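Local coordinates for protein ribosomal RNA small subunit methyltransferase E (Neisseria gonorrhoeae, PDB 5VM8) that probably methylates the N3 position of a uracil in 16S ribosomal RNA, using S-adenosyl methionine as methyl donor, as a trefoil-knotted SPOUT enzyme of the RsmE type, at residues A[103-108]-A[142-147]; A[115-120]-A[199-204]. One frame throughout, in Å; residues are numbered along the deposited sequence.

Interaction 1 (A[103-108]-A[142-147])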
loop_
_atom_site.group_PDB
_atom_site.type_symbol
_atom_site.label_atom_id
_atom_site.label_comp_id
_atom_site.label_asym_id
_atom_site.label_seq_id
_atom_site.Cartn_x
_atom_site.Cartn_y
_atom_site.Cartn_z
ATOM N N LYS A 103 5.771 -4.215 2.493
ATOM C CA LYS A 103 5.408 -4.640 3.843
ATOM C C LYS A 103 4.282 -3.791 4.410
ATOM O O LYS A 103 3.466 -4.292 5.192
ATOM C CB LYS A 103 6.624 -4.616 4.772
ATOM C CG LYS A 103 7.447 -5.910 4.734
ATOM C CD LYS A 103 7.960 -6.167 3.331
ATOM C CE LYS A 103 8.823 -7.380 3.239
ATOM N NZ LYS A 103 7.944 -8.573 3.002
ATOM N N SER A 104 4.211 -2.514 4.021
ATOM C CA SER A 104 3.134 -1.660 4.486
ATOM C C SER A 104 1.782 -2.157 3.968
ATOM O O SER A 104 0.757 -2.010 4.657
ATOM C CB SER A 104 3.436 -0.192 4.106
ATOM O OG SER A 104 2.999 0.142 2.806
ATOM N N VAL A 105 1.764 -2.744 2.766
ATOM C CA VAL A 105 0.555 -3.375 2.233
ATOM C C VAL A 105 0.210 -4.632 3.025
ATOM O O VAL A 105 -0.953 -4.862 3.365
ATOM C CB VAL A 105 0.722 -3.687 0.730
ATOM C CG1 VAL A 105 -0.439 -4.538 0.230
ATOM C CG2 VAL A 105 0.825 -2.372 -0.086
ATOM N N GLU A 106 1.203 -5.476 3.318
ATOM C CA GLU A 106 0.939 -6.638 4.161
ATOM C C GLU A 106 0.385 -6.209 5.509
ATOM O O GLU A 106 -0.465 -6.904 6.078
ATOM C CB GLU A 106 2.195 -7.482 4.390
ATOM C CG GLU A 106 2.791 -8.135 3.146
ATOM C CD GLU A 106 4.181 -8.726 3.424
ATOM O OE1 GLU A 106 4.387 -9.305 4.516
ATOM O OE2 GLU A 106 5.095 -8.531 2.615
ATOM N N LEU A 107 0.848 -5.068 6.036
ATOM C CA LEU A 107 0.397 -4.585 7.335
ATOM C C LEU A 107 -0.891 -3.775 7.247
ATOM O O LEU A 107 -1.333 -3.235 8.262
ATOM C CB LEU A 107 1.490 -3.758 7.995
ATOM C CG LEU A 107 2.759 -4.568 8.245
ATOM C CD1 LEU A 107 3.939 -3.670 8.537
ATOM C CD2 LEU A 107 2.551 -5.545 9.412
ATOM N N GLY A 108 -1.491 -3.661 6.065
ATOM C CA GLY A 108 -2.843 -3.171 5.940
ATOM C C GLY A 108 -3.008 -1.697 5.644
ATOM O O GLY A 108 -4.117 -1.175 5.817
ATOM N N SER A 142 0.930 -7.057 -6.178
ATOM C CA SER A 142 1.460 -8.368 -5.831
ATOM C C SER A 142 1.321 -8.642 -4.340
ATOM O O SER A 142 0.987 -9.766 -3.939
ATOM C CB SER A 142 2.922 -8.459 -6.253
ATOM O OG SER A 142 2.999 -8.585 -7.658
ATOM N N ALA A 143 1.554 -7.622 -3.511
ATOM C CA ALA A 143 1.458 -7.801 -2.070
ATOM C C ALA A 143 0.029 -8.076 -1.654
ATOM O O ALA A 143 -0.199 -8.820 -0.696
ATOM C CB ALA A 143 2.008 -6.573 -1.330
ATOM N N CYS A 144 -0.939 -7.530 -2.393
ATOM C CA CYS A 144 -2.331 -7.863 -2.128
ATOM C C CYS A 144 -2.640 -9.300 -2.531
ATOM O O CYS A 144 -3.366 -10.013 -1.821
ATOM C CB CYS A 144 -3.256 -6.884 -2.849
ATOM S SG CYS A 144 -3.158 -5.200 -2.173
ATOM N N GLU A 145 -2.105 -9.734 -3.668
ATOM C CA GLU A 145 -2.291 -11.115 -4.099
ATOM C C GLU A 145 -1.747 -12.103 -3.069
ATOM O O GLU A 145 -2.368 -13.146 -2.815
ATOM C CB GLU A 145 -1.652 -11.327 -5.475
ATOM C CG GLU A 145 -2.346 -10.583 -6.625
ATOM C CD GLU A 145 -1.630 -10.732 -7.979
ATOM O OE1 GLU A 145 -0.428 -11.074 -8.005
ATOM O OE2 GLU A 145 -2.273 -10.506 -9.027
ATOM N N GLN A 146 -0.593 -11.791 -2.466
ATOM C CA GLN A 146 0.044 -12.691 -1.505
ATOM C C GLN A 146 -0.610 -12.638 -0.116
ATOM O O GLN A 146 -0.845 -13.676 0.512
ATOM C CB GLN A 146 1.535 -12.334 -1.395
ATOM C CG GLN A 146 2.306 -13.041 -0.268
ATOM C CD GLN A 146 2.177 -12.340 1.093
ATOM O OE1 GLN A 146 2.168 -11.114 1.172
ATOM N NE2 GLN A 146 2.048 -13.132 2.166
ATOM N N SER A 147 -0.853 -11.435 0.404
ATOM C CA SER A 147 -1.346 -11.293 1.767
ATOM C C SER A 147 -2.842 -11.532 1.869
ATOM O O SER A 147 -3.385 -11.553 2.979
ATOM C CB SER A 147 -1.043 -9.891 2.283
ATOM O OG SER A 147 -1.845 -8.975 1.567
HETATM O O HOH W 1 4.016 -9.424 0.019
#
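Val105 meets Ala143 and Cys144 where the C-terminal ends of helices 94-106 and 128-147 pack side by side. Its CG1 is anti to the backbone N (chi1 171°), which turns this methyl across the interface: it lies 3.5 Å from Ala143 CB, and the same methyl reaches Cys144 SG at 3.7 Å. Pro153, from the loop following helix 128-147, touches both Val105 and Cys144, so the valine sits in a buried apolar patch.

One residue further on, Glu106 carries the polar margin of the contact. Its CG passes 3.6 Å from Gln146 OE1; the two side chains cross at about a right angle, with carboxylate and amide planes 73° apart. They do not bond directly. A water donates to both, 2.9 Å from Glu106 OE2 and 2.8 Å from Gln146 OE1. The same carboxylate oxygen takes a salt bridge from Lys103 NZ at 2.9 Å through its syn lone pair, one helical turn back. Alongside, Ser147 CB comes 4.2 Å from Glu106 CA.

Ala143 contributes its methyl to Val105 and its carbonyl to its own helix. Ser147 OG, 2.8 Å from Ala143 O, and Ser147 N reach that oxygen from opposite faces of its plane, turning the serine hydroxyl back onto the last helical turn. Gly108 ends the first helix in a Schellman motif, and Val105 O also receives Arg149 NH1. Arg11, from the N-terminal sheet, bonds the carbonyls of Cys144 and Glu145, so this part of helix 128-147 faces both domains.

With no direct hydrogen bond between the helix ends, the contact depends on apolar packing edged by a bridging water, while Lys103 probably stabilises the ionised Glu106.

Interaction 2 (A[115-120]-A[199-204])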
loop_
_atom_site.group_PDB
_atom_site.type_symbol
_atom_site.label_atom_id
_atom_site.label_comp_id
_atom_site.label_asym_id
_atom_site.label_seq_id
_atom_site.Cartn_x
_atom_site.Cartn_y
_atom_site.Cartn_z
ATOM N N VAL A 115 6.000 11.179 -2.161
ATOM C CA VAL A 115 6.265 12.611 -2.247
ATOM C C VAL A 115 7.747 12.844 -2.460
ATOM O O VAL A 115 8.599 12.074 -2.005
ATOM C CB VAL A 115 5.825 13.444 -1.013
ATOM C CG1 VAL A 115 4.348 13.300 -0.726
ATOM C CG2 VAL A 115 6.686 13.128 0.192
ATOM N N ILE A 116 8.041 13.940 -3.144
ATOM C CA ILE A 116 9.405 14.413 -3.298
ATOM C C ILE A 116 9.671 15.372 -2.153
ATOM O O ILE A 116 8.925 16.335 -1.958
ATOM C CB ILE A 116 9.618 15.110 -4.645
ATOM C CG1 ILE A 116 9.056 14.251 -5.787
ATOM C CG2 ILE A 116 11.102 15.396 -4.809
ATOM C CD1 ILE A 116 9.071 14.946 -7.121
ATOM N N SER A 117 10.667 15.060 -1.346
ATOM C CA SER A 117 11.127 15.953 -0.303
ATOM C C SER A 117 12.512 16.441 -0.688
ATOM O O SER A 117 13.058 16.081 -1.734
ATOM C CB SER A 117 11.113 15.275 1.076
ATOM O OG SER A 117 12.167 14.348 1.218
ATOM N N GLU A 118 13.065 17.292 0.166
ATOM C CA GLU A 118 14.299 17.981 -0.169
ATOM C C GLU A 118 15.414 16.994 -0.474
ATOM O O GLU A 118 16.126 17.132 -1.480
ATOM C CB GLU A 118 14.692 18.895 0.992
ATOM C CG GLU A 118 16.058 19.514 0.873
ATOM C CD GLU A 118 16.057 20.775 0.054
ATOM O OE1 GLU A 118 14.967 21.167 -0.412
ATOM O OE2 GLU A 118 17.148 21.365 -0.122
ATOM N N ARG A 119 15.571 15.982 0.380
ATOM C CA ARG A 119 16.699 15.069 0.290
ATOM C C ARG A 119 16.425 13.850 -0.589
ATOM O O ARG A 119 17.087 12.827 -0.434
ATOM C CB ARG A 119 17.153 14.665 1.690
ATOM C CG ARG A 119 17.794 15.850 2.399
ATOM C CD ARG A 119 18.093 15.542 3.844
ATOM N NE ARG A 119 18.493 16.755 4.542
ATOM C CZ ARG A 119 18.780 16.823 5.833
ATOM N NH1 ARG A 119 18.698 15.739 6.586
ATOM N NH2 ARG A 119 19.136 17.974 6.372
ATOM N N CYS A 120 15.505 13.970 -1.537
ATOM C CA CYS A 120 15.299 12.938 -2.534
ATOM C C CYS A 120 16.527 12.793 -3.427
ATOM O O CYS A 120 17.012 13.772 -3.997
ATOM C CB CYS A 120 14.071 13.276 -3.372
ATOM S SG CYS A 120 13.700 12.043 -4.599
ATOM N N VAL A 199 6.640 9.914 6.403
ATOM C CA VAL A 199 7.951 9.321 6.608
ATOM C C VAL A 199 8.954 9.928 5.637
ATOM O O VAL A 199 8.648 10.125 4.457
ATOM C CB VAL A 199 7.896 7.783 6.462
ATOM C CG1 VAL A 199 9.244 7.189 6.746
ATOM C CG2 VAL A 199 6.852 7.225 7.422
ATOM N N GLY A 200 10.167 10.173 6.125
ATOM C CA GLY A 200 11.210 10.739 5.313
ATOM C C GLY A 200 12.059 9.741 4.556
ATOM O O GLY A 200 11.901 8.522 4.669
ATOM N N PRO A 201 12.944 10.264 3.724
ATOM C CA PRO A 201 13.836 9.406 2.939
ATOM C C PRO A 201 15.052 9.022 3.751
ATOM O O PRO A 201 15.094 9.317 4.949
ATOM C CB PRO A 201 14.211 10.289 1.729
ATOM C CG PRO A 201 14.167 11.725 2.299
ATOM C CD PRO A 201 13.093 11.705 3.394
ATOM N N GLU A 202 16.024 8.365 3.101
ATOM C CA GLU A 202 17.295 8.035 3.735
ATOM C C GLU A 202 17.873 9.241 4.467
ATOM O O GLU A 202 18.159 9.178 5.668
ATOM C CB GLU A 202 18.318 7.559 2.681
ATOM C CG GLU A 202 17.869 6.493 1.707
ATOM C CD GLU A 202 17.180 7.011 0.444
ATOM O OE1 GLU A 202 17.019 6.197 -0.491
ATOM O OE2 GLU A 202 16.797 8.202 0.367
ATOM N N GLY A 203 18.020 10.364 3.752
ATOM C CA GLY A 203 18.642 11.563 4.294
ATOM C C GLY A 203 17.843 12.264 5.374
ATOM O O GLY A 203 18.386 13.151 6.045
ATOM N N GLY A 204 16.556 11.929 5.528
ATOM C CA GLY A 204 15.761 12.496 6.596
ATOM C C GLY A 204 15.075 13.799 6.231
ATOM O O GLY A 204 15.071 14.261 5.085
HETATM O O HOH W 2 13.938 15.574 3.141
HETATM O O HOH W 3 17.459 10.584 0.593
#
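Pro201 presents its ring to Ser117, with CG and CD each 3.5 Å from Ser117 OG. The serine oxygen lies between its backbone N and carbonyl carbon (chi1 74°), which brings it over towards the proline. Ser90, on the strand between the two parent strands, touches both residues.

Pro201 also starts a type I turn that ends at Gly204. Within it, Glu202 turns OE1 to the backbone N of Ser93; a water near its OE2 also lies close to Arg119 O and accepts from Gly203 N. The carbonyl of Gly203 takes the one direct hydrogen bond of the contact, from Arg119 NH1 at 2.7 Å with an N-H...O angle of 155°. The acceptor lies in the guanidinium plane, at its edge, whereas the nitrogen is tilted 30° from the carbonyl plane. The arginine chain runs extended from CG to NE to deliver this end.

Gly204 O then lies 3.5 Å from Arg119 CD and accepts from a water at 2.6 Å. That water in turn accepts from Ser117 OG at 2.9 Å and from Arg119 N.

The Gly-Pro-Glu-Gly-Gly run is consistent with a cofactor-binding loop of SPOUT methyltransferases. The arginine is met by a peptide carbonyl and no carboxylate in this contact, so that peptide dipole probably offsets its charge only in part, while the Pro201 ring packs on Ser117 and waters join the backbones.

Along the chain, helix 94-106 ends in 103-108, strand 111-116 runs into 115-120, and helix 128-147 then returns its last turns to 103-108, so interaction 1 closes a loop that contains the first segment of interaction 2. The second closure comes much later, when the loop after strand 195-199 meets 115-120. The contacts therefore cross. They do not touch, their nearest atoms being about 9 Å apart and their centres 23 Å. Interaction 1 joins two helix ends about 7 Å from the centre of the molecule (centre to centre); interaction 2 joins loops beyond strands 111-116 and 195-199, which flank strand 85-90 in the parallel sheet of the SPOUT domain.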